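Local coordinates for protein glycerophosphoryl diester phosphodiesterase (Agrobacterium tumefaciens str. C58, PDB 3KS6) that belongs to the glycerophosphoryl diester phosphodiesterase family, folds as a TIM barrel of parallel strands and helices, and binds a magnesium ion, at residues G112-G117 with S139-S144; R154-L159 with H180-I185. One frame throughout, in Å; residues are numbered along the deposited sequence.

Overall arrangement
From the N terminus, the chain passes strand 101-106 and enters the loop that holds 112-117. It then runs through helix 118-128 and strand 135-139 before reaching 139-144, where contact 1 closes a loop of 21 intervening residues at the surface of the barrel. Helix 142-151 leads on to strand 156-160, the start of contact 2, which closes 20 further residues, nearly all of them helix 162-179, by pairing with strand 184-188. The two closures follow in series, neither enclosing nor crossing the other. They still touch: Ser-139 and Leu-159 share a probable backbone hydrogen bond, part of the pairing of strands 135-139 and 156-160.

Contact 1. Residues G112-G117 with S139-S144; sequences GLPYEG and SFLLAS
The CA of Pro-114 and the CA of Ser-144 mark the nearest approach of the two backbones, 6.8 Å apart, where an irregular loop passes the first turn of helix 142-151. The pyrrolidine ring of Pro-114 is the central piece, and three residues meet successive carbons of it. CD of Pro-114 rests 3.9 Å from CD2 of Leu-141, the two side chains crossing obliquely. Pro-114 CG lies 3.9 Å from Ala-143 CB, and Pro-114 CB 3.9 Å from Ser-144 OG. The same methyl of Leu-141 that meets the proline, CD2, also comes 3.7 Å from O of Gly-112, so one branch of the leucine spans two residues of the loop. Just before it in the chain, Ser-139 makes an ST turn: OG of Ser-139 accepts from N of Leu-141 at 3.1 Å, with an N-H...O angle of 158°. That hydroxyl is also hydrogen-bonded to O of Ile-106, which ties the turn to strand 101-106. Leu-141 packs on Pro-108 as well. The contact thus joins neighbouring beta-alpha connections of the TIM barrel, the loop between strand 101-106 and helix 118-128 and the start of helix 142-151. It buries only 144 Å²: carbon meets carbon, with Gly-112 O and Ser-144 OG each touching a carbon at van der Waals range, so the association is non-directional and probably contributes modestly.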
ATOM      1  N   GLY A 112      -5.204  -5.063  16.911  1.00 27.01           N
ATOM      2  CA  GLY A 112      -3.879  -5.313  16.346  1.00 27.34           C
ATOM      3  C   GLY A 112      -3.660  -6.731  15.861  1.00 23.07           C
ATOM      4  O   GLY A 112      -2.572  -7.075  15.395  1.00 22.03           O
ATOM      5  N   LEU A 113      -4.692  -7.563  15.930  1.00 22.15           N
ATOM      6  CA  LEU A 113      -4.573  -8.931  15.467  1.00 22.34           C
ATOM      7  C   LEU A 113      -5.054  -9.090  14.023  1.00 21.74           C
ATOM      8  O   LEU A 113      -5.982  -8.404  13.596  1.00 22.03           O
ATOM      9  CB  LEU A 113      -5.347  -9.910  16.345  1.00 26.14           C
ATOM     10  CG  LEU A 113      -4.920  -9.974  17.804  1.00 30.12           C
ATOM     11  CD1 LEU A 113      -5.856 -10.969  18.506  1.00 29.91           C
ATOM     12  CD2 LEU A 113      -3.453 -10.379  17.932  1.00 34.18           C
ATOM     13  N   PRO A 114      -4.439 -10.022  13.281  1.00 21.93           N
ATOM     14  CA  PRO A 114      -4.946 -10.262  11.940  1.00 22.79           C
ATOM     15  C   PRO A 114      -6.397 -10.733  11.937  1.00 22.46           C
ATOM     16  O   PRO A 114      -6.832 -11.427  12.871  1.00 23.30           O
ATOM     17  CB  PRO A 114      -4.051 -11.361  11.389  1.00 26.28           C
ATOM     18  CG  PRO A 114      -2.938 -11.542  12.348  1.00 24.71           C
ATOM     19  CD  PRO A 114      -3.258 -10.835  13.609  1.00 25.64           C
ATOM     20  N   TYR A 115      -7.145 -10.332  10.909  1.00 21.00           N
ATOM     21  CA  TYR A 115      -8.506 -10.807  10.756  1.00 22.52           C
ATOM     22  C   TYR A 115      -8.466 -12.269  10.267  1.00 23.91           C
ATOM     23  O   TYR A 115      -7.899 -12.596   9.218  1.00 20.96           O
ATOM     24  CB  TYR A 115      -9.288 -10.000   9.731  1.00 21.67           C
ATOM     25  CG  TYR A 115      -9.496  -8.507   9.960  1.00 18.10           C
ATOM     26  CD1 TYR A 115     -10.430  -8.042  10.887  1.00 22.28           C
ATOM     27  CD2 TYR A 115      -8.817  -7.552   9.179  1.00 20.81           C
ATOM     28  CE1 TYR A 115     -10.660  -6.665  11.066  1.00 25.39           C
ATOM     29  CE2 TYR A 115      -9.039  -6.198   9.343  1.00 23.54           C
ATOM     30  CZ  TYR A 115      -9.974  -5.746  10.276  1.00 18.15           C
ATOM     31  OH  TYR A 115     -10.236  -4.399  10.414  1.00 17.64           O
ATOM     32  N   GLU A 116      -9.089 -13.156  11.031  0.50 23.88           N
ATOM     33  CA  GLU A 116      -9.081 -14.570  10.687  0.50 23.69           C
ATOM     34  C   GLU A 116      -9.765 -14.802   9.346  0.50 24.12           C
ATOM     35  O   GLU A 116     -10.859 -14.307   9.105  0.50 22.48           O
ATOM     36  CB  GLU A 116      -9.751 -15.414  11.791  0.50 25.17           C
ATOM     37  CG  GLU A 116      -9.839 -16.927  11.504  0.50 30.32           C
ATOM     38  CD  GLU A 116     -11.048 -17.342  10.663  0.50 32.91           C
ATOM     39  OE1 GLU A 116     -12.180 -16.916  10.968  0.50 38.69           O
ATOM     40  OE2 GLU A 116     -10.865 -18.139   9.715  0.50 37.72           O
ATOM     41  N   GLY A 117      -9.112 -15.584   8.489  1.00 25.69           N
ATOM     42  CA  GLY A 117      -9.642 -15.938   7.155  1.00 26.70           C
ATOM     43  C   GLY A 117      -9.682 -14.862   6.083  1.00 25.28           C
ATOM     44  O   GLY A 117     -10.130 -15.113   4.965  1.00 23.29           O
ATOM     45  N   SER A 139       2.305  -5.983   4.030  1.00 17.31           N
ATOM     46  CA  SER A 139       1.753  -5.939   5.385  1.00 16.21           C
ATOM     47  C   SER A 139       2.844  -5.573   6.326  1.00 16.46           C
ATOM     48  O   SER A 139       4.009  -5.896   6.049  1.00 15.50           O
ATOM     49  CB  SER A 139       1.254  -7.319   5.806  1.00 18.79           C
ATOM     50  OG  SER A 139       0.572  -7.260   7.030  1.00 17.00           O
ATOM     51  N   PHE A 140       2.495  -4.921   7.446  1.00 14.57           N
ATOM     52  CA  PHE A 140       3.465  -4.753   8.541  1.00 15.80           C
ATOM     53  C   PHE A 140       3.576  -6.021   9.395  1.00 16.59           C
ATOM     54  O   PHE A 140       4.528  -6.145  10.163  1.00 16.47           O
ATOM     55  CB  PHE A 140       3.047  -3.616   9.462  1.00 17.20           C
ATOM     56  CG  PHE A 140       3.333  -2.251   8.922  1.00 16.05           C
ATOM     57  CD1 PHE A 140       2.414  -1.594   8.111  1.00 17.91           C
ATOM     58  CD2 PHE A 140       4.532  -1.614   9.200  1.00 18.66           C
ATOM     59  CE1 PHE A 140       2.666  -0.327   7.630  1.00 17.68           C
ATOM     60  CE2 PHE A 140       4.784  -0.337   8.691  1.00 19.76           C
ATOM     61  CZ  PHE A 140       3.844   0.290   7.927  1.00 20.12           C
ATOM     62  N   LEU A 141       2.586  -6.920   9.296  1.00 17.51           N
ATOM     63  CA  LEU A 141       2.475  -8.088  10.163  1.00 17.19           C
ATOM     64  C   LEU A 141       3.057  -9.344   9.543  1.00 17.00           C
ATOM     65  O   LEU A 141       2.620  -9.816   8.493  1.00 14.94           O
ATOM     66  CB  LEU A 141       1.037  -8.350  10.586  1.00 19.82           C
ATOM     67  CG  LEU A 141       0.474  -7.575  11.789  1.00 21.50           C
ATOM     68  CD1 LEU A 141       0.501  -6.102  11.535  1.00 20.96           C
ATOM     69  CD2 LEU A 141      -0.959  -7.996  12.152  1.00 19.38           C
ATOM     70  N   LEU A 142       4.050  -9.905  10.212  1.00 14.78           N
ATOM     71  CA  LEU A 142       4.658 -11.152   9.769  1.00 14.21           C
ATOM     72  C   LEU A 142       3.662 -12.309   9.756  1.00 17.40           C
ATOM     73  O   LEU A 142       3.770 -13.206   8.917  1.00 17.54           O
ATOM     74  CB  LEU A 142       5.856 -11.549  10.636  1.00 16.32           C
ATOM     75  CG  LEU A 142       7.139 -10.801  10.383  1.00 16.93           C
ATOM     76  CD1 LEU A 142       8.213 -11.403  11.339  1.00 17.31           C
ATOM     77  CD2 LEU A 142       7.572 -10.893   8.917  1.00 18.27           C
ATOM     78  N   ALA A 143       2.702 -12.320  10.673  1.00 19.01           N
ATOM     79  CA  ALA A 143       1.682 -13.371  10.646  1.00 18.23           C
ATOM     80  C   ALA A 143       0.973 -13.359   9.310  1.00 21.02           C
ATOM     81  O   ALA A 143       0.681 -14.407   8.750  1.00 19.23           O
ATOM     82  CB  ALA A 143       0.611 -13.167  11.789  1.00 18.00           C
ATOM     83  N   SER A 144       0.655 -12.147   8.844  1.00 20.12           N
ATOM     84  CA  SER A 144      -0.037 -11.953   7.578  1.00 19.76           C
ATOM     85  C   SER A 144       0.903 -12.256   6.396  1.00 18.14           C
ATOM     86  O   SER A 144       0.464 -12.787   5.392  1.00 17.83           O
ATOM     87  CB  SER A 144      -0.631 -10.539   7.482  1.00 20.68           C
ATOM     88  OG  SER A 144      -1.581 -10.298   8.506  1.00 22.74           O
TER

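Contact 2. Residues R154-L159 with H180-I185; sequences RPRLWL and HSIHEI
Arg-156 reaches across to the backbone of Ser-181, its NH1 donating to that carbonyl O at 3.1 Å (N-H...O angle 158°). The oxygen lies near the guanidinium plane, whereas the donor stands above the carbonyl plane, 46° out of it; NH2 adds a weak bond to the same oxygen. The arginine chain bends at chi3, and its guanidinium plane is turned 71° from the His-183 ring. Water 3 links the two groups, bound weakly by NH2 and also bonded to NE2 of His-183.

The carbonyl O of Arg-156 accepts from two waters. Water 1, 2.7 Å from Arg-156 O, is itself the acceptor for N of His-183; water 2 also donates to OE1 of Glu-184, at 2.7 Å from that OE1. OE1 has a salt bridge to Lys-227 too, while N of Glu-184 is buried with no partner in the model. Deeper in, N of Trp-158 donates to O of Glu-184 at 3.0 Å, and Trp-158 continues the pairing through a backbone bond with Gly-186. The indole NE1 bonds to O of Phe-140.

Apolar packing fills in beside these bonds: CB of Trp-158 sits 3.7 Å from CG2 of Ile-182. The aliphatic part of Glu-184 lies against Leu-157, with Glu-184 CG 3.7 Å from Leu-157 CB. A Schellman motif with Ser-181 at C-prime ends helix 162-179, and the parallel pairing of Trp-158 with Ile-185 then completes a beta-alpha-beta crossover, the connection that recurs round a TIM barrel.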
ATOM      1  N   ARG A 154       1.848 -14.590  -5.708  1.00 23.75           N
ATOM      2  CA  ARG A 154       2.061 -13.178  -6.026  1.00 21.38           C
ATOM      3  C   ARG A 154       3.179 -12.569  -5.191  1.00 21.21           C
ATOM      4  O   ARG A 154       3.466 -13.052  -4.113  1.00 19.46           O
ATOM      5  CB  ARG A 154       0.766 -12.360  -5.855  1.00 23.56           C
ATOM      6  CG  ARG A 154      -0.404 -12.787  -6.801  1.00 22.69           C
ATOM      7  CD  ARG A 154       0.024 -12.715  -8.269  1.00 21.58           C
ATOM      8  NE  ARG A 154       0.520 -11.386  -8.594  1.00 19.09           N
ATOM      9  CZ  ARG A 154       1.305 -11.072  -9.627  1.00 25.29           C
ATOM     10  NH1 ARG A 154       1.712 -11.979 -10.494  1.00 27.08           N
ATOM     11  NH2 ARG A 154       1.701  -9.825  -9.782  1.00 24.31           N
ATOM     12  N   PRO A 155       3.819 -11.508  -5.697  1.00 21.06           N
ATOM     13  CA  PRO A 155       4.885 -10.909  -4.916  1.00 21.09           C
ATOM     14  C   PRO A 155       4.380 -10.351  -3.604  1.00 21.27           C
ATOM     15  O   PRO A 155       3.263  -9.860  -3.554  1.00 19.15           O
ATOM     16  CB  PRO A 155       5.378  -9.778  -5.802  1.00 23.01           C
ATOM     17  CG  PRO A 155       4.921 -10.142  -7.195  1.00 22.38           C
ATOM     18  CD  PRO A 155       3.621 -10.798  -6.965  1.00 22.63           C
ATOM     19  N   ARG A 156       5.223 -10.455  -2.569  1.00 20.42           N
ATOM     20  CA  ARG A 156       4.958  -9.946  -1.225  1.00 21.24           C
ATOM     21  C   ARG A 156       6.086  -9.009  -0.792  1.00 20.03           C
ATOM     22  O   ARG A 156       7.259  -9.235  -1.155  1.00 20.12           O
ATOM     23  CB  ARG A 156       4.898 -11.098  -0.218  1.00 20.26           C
ATOM     24  CG  ARG A 156       3.750 -12.090  -0.406  1.00 27.28           C
ATOM     25  CD  ARG A 156       4.060 -13.479   0.208  1.00 27.63           C
ATOM     26  NE  ARG A 156       5.067 -14.248  -0.560  1.00 35.73           N
ATOM     27  CZ  ARG A 156       6.301 -14.561  -0.142  1.00 39.00           C
ATOM     28  NH1 ARG A 156       6.713 -14.263   1.073  1.00 29.78           N
ATOM     29  NH2 ARG A 156       7.130 -15.219  -0.947  1.00 34.52           N
ATOM     30  N   LEU A 157       5.743  -7.994   0.003  1.00 18.71           N
ATOM     31  CA  LEU A 157       6.754  -7.153   0.631  1.00 16.00           C
ATOM     32  C   LEU A 157       6.352  -6.849   2.079  1.00 17.71           C
ATOM     33  O   LEU A 157       5.190  -6.559   2.356  1.00 13.37           O
ATOM     34  CB  LEU A 157       7.046  -5.880  -0.155  1.00 19.44           C
ATOM     35  CG  LEU A 157       6.078  -4.713  -0.092  1.00 19.72           C
ATOM     36  CD1 LEU A 157       6.424  -3.758   1.014  1.00 17.04           C
ATOM     37  CD2 LEU A 157       6.015  -3.938  -1.406  1.00 25.51           C
ATOM     38  N   TRP A 158       7.355  -6.904   2.954  1.00 15.97           N
ATOM     39  CA  TRP A 158       7.194  -6.656   4.379  1.00 14.38           C
ATOM     40  C   TRP A 158       7.477  -5.203   4.666  1.00 17.09           C
ATOM     41  O   TRP A 158       8.551  -4.665   4.363  1.00 16.76           O
ATOM     42  CB  TRP A 158       8.111  -7.573   5.173  1.00 16.04           C
ATOM     43  CG  TRP A 158       7.942  -7.428   6.669  1.00 14.28           C
ATOM     44  CD1 TRP A 158       6.814  -7.125   7.343  1.00 18.88           C
ATOM     45  CD2 TRP A 158       8.973  -7.600   7.646  1.00 13.42           C
ATOM     46  NE1 TRP A 158       7.074  -7.064   8.700  1.00 17.66           N
ATOM     47  CE2 TRP A 158       8.403  -7.346   8.901  1.00 16.63           C
ATOM     48  CE3 TRP A 158      10.326  -7.953   7.569  1.00 18.12           C
ATOM     49  CZ2 TRP A 158       9.138  -7.447  10.089  1.00 21.71           C
ATOM     50  CZ3 TRP A 158      11.045  -8.035   8.726  1.00 14.90           C
ATOM     51  CH2 TRP A 158      10.457  -7.795   9.974  1.00 18.34           C
ATOM     52  N   LEU A 159       6.475  -4.553   5.234  1.00 16.92           N
ATOM     53  CA  LEU A 159       6.572  -3.169   5.680  1.00 17.95           C
ATOM     54  C   LEU A 159       7.159  -3.163   7.062  1.00 19.03           C
ATOM     55  O   LEU A 159       6.589  -3.757   8.013  1.00 16.65           O
ATOM     56  CB  LEU A 159       5.186  -2.546   5.709  1.00 21.46           C
ATOM     57  CG  LEU A 159       4.495  -2.452   4.329  1.00 19.58           C
ATOM     58  CD1 LEU A 159       2.982  -2.144   4.480  1.00 17.02           C
ATOM     59  CD2 LEU A 159       5.209  -1.388   3.523  1.00 20.65           C
ATOM     60  N   HIS A 180      11.679 -15.877   6.929  1.00 17.96           N
ATOM     61  CA  HIS A 180      10.280 -15.938   6.492  1.00 17.68           C
ATOM     62  C   HIS A 180      10.049 -15.940   4.965  1.00 16.28           C
ATOM     63  O   HIS A 180       8.896 -15.774   4.488  1.00 18.85           O
ATOM     64  CB  HIS A 180       9.575 -14.777   7.122  1.00 17.15           C
ATOM     65  CG  HIS A 180       9.297 -14.991   8.577  1.00 18.74           C
ATOM     66  ND1 HIS A 180       8.053 -15.385   9.033  1.00 21.14           N
ATOM     67  CD2 HIS A 180      10.099 -14.927   9.662  1.00 24.42           C
ATOM     68  CE1 HIS A 180       8.096 -15.511  10.348  1.00 25.22           C
ATOM     69  NE2 HIS A 180       9.326 -15.244  10.756  1.00 21.46           N
ATOM     70  N   SER A 181      11.110 -16.178   4.223  1.00 19.23           N
ATOM     71  CA  SER A 181      11.044 -16.221   2.751  1.00 18.03           C
ATOM     72  C   SER A 181      10.431 -14.963   2.148  1.00 19.03           C
ATOM     73  O   SER A 181       9.679 -15.045   1.165  1.00 20.46           O
ATOM     74  CB  SER A 181      10.279 -17.454   2.243  1.00 21.33           C
ATOM     75  OG  SER A 181      10.881 -18.638   2.706  1.00 28.92           O
ATOM     76  N   ILE A 182      10.791 -13.810   2.710  1.00 15.69           N
ATOM     77  CA  ILE A 182      10.367 -12.496   2.217  1.00 15.24           C
ATOM     78  C   ILE A 182      11.540 -11.972   1.380  1.00 18.47           C
ATOM     79  O   ILE A 182      12.686 -12.006   1.833  1.00 19.86           O
ATOM     80  CB  ILE A 182       9.993 -11.531   3.423  1.00 16.88           C
ATOM     81  CG1 ILE A 182       8.765 -12.102   4.186  1.00 19.97           C
ATOM     82  CG2 ILE A 182       9.705 -10.116   2.953  1.00 17.82           C
ATOM     83  CD1 ILE A 182       8.570 -11.533   5.567  1.00 16.79           C
ATOM     84  N   HIS A 183      11.235 -11.472   0.189  1.00 18.31           N
ATOM     85  CA  HIS A 183      12.248 -11.039  -0.768  1.00 21.01           C
ATOM     86  C   HIS A 183      12.330  -9.541  -0.952  1.00 20.08           C
ATOM     87  O   HIS A 183      13.184  -9.082  -1.710  1.00 17.08           O
ATOM     88  CB  HIS A 183      11.982 -11.701  -2.108  1.00 23.31           C
ATOM     89  CG  HIS A 183      11.848 -13.182  -1.998  1.00 28.22           C
ATOM     90  ND1 HIS A 183      12.878 -13.978  -1.553  1.00 31.86           N
ATOM     91  CD2 HIS A 183      10.797 -14.003  -2.216  1.00 33.81           C
ATOM     92  CE1 HIS A 183      12.476 -15.235  -1.527  1.00 34.62           C
ATOM     93  NE2 HIS A 183      11.213 -15.275  -1.913  1.00 30.07           N
ATOM     94  N   GLU A 184      11.489  -8.785  -0.231  1.00 18.58           N
ATOM     95  CA  GLU A 184      11.466  -7.347  -0.335  1.00 18.15           C
ATOM     96  C   GLU A 184      10.945  -6.739   0.960  1.00 19.65           C
ATOM     97  O   GLU A 184      10.007  -7.288   1.554  1.00 18.06           O
ATOM     98  CB  GLU A 184      10.522  -6.928  -1.467  1.00 18.41           C
ATOM     99  CG  GLU A 184      10.434  -5.434  -1.668  1.00 16.96           C
ATOM    100  CD  GLU A 184       9.656  -4.984  -2.902  1.00 19.58           C
ATOM    101  OE1 GLU A 184       9.321  -5.801  -3.789  1.00 20.21           O
ATOM    102  OE2 GLU A 184       9.371  -3.766  -2.972  1.00 21.23           O
ATOM    103  N   ILE A 185      11.577  -5.649   1.415  1.00 17.45           N
ATOM    104  CA  ILE A 185      11.060  -4.862   2.541  1.00 17.74           C
ATOM    105  C   ILE A 185      10.778  -3.449   2.076  1.00 18.05           C
ATOM    106  O   ILE A 185      11.352  -2.973   1.075  1.00 17.95           O
ATOM    107  CB  ILE A 185      11.999  -4.845   3.802  1.00 19.45           C
ATOM    108  CG1 ILE A 185      13.271  -4.039   3.533  1.00 19.01           C
ATOM    109  CG2 ILE A 185      12.330  -6.264   4.216  1.00 17.26           C
ATOM    110  CD1 ILE A 185      14.222  -3.875   4.736  1.00 17.93           C
TER
HETATM  111  O   HOH W   1       8.525 -11.533  -0.646  1.00 17.57           O
HETATM  112  O   HOH W   2       7.992  -8.111  -3.736  1.00 19.84           O
HETATM  113  O   HOH W   3       9.205 -17.553  -1.291  1.00 47.58           O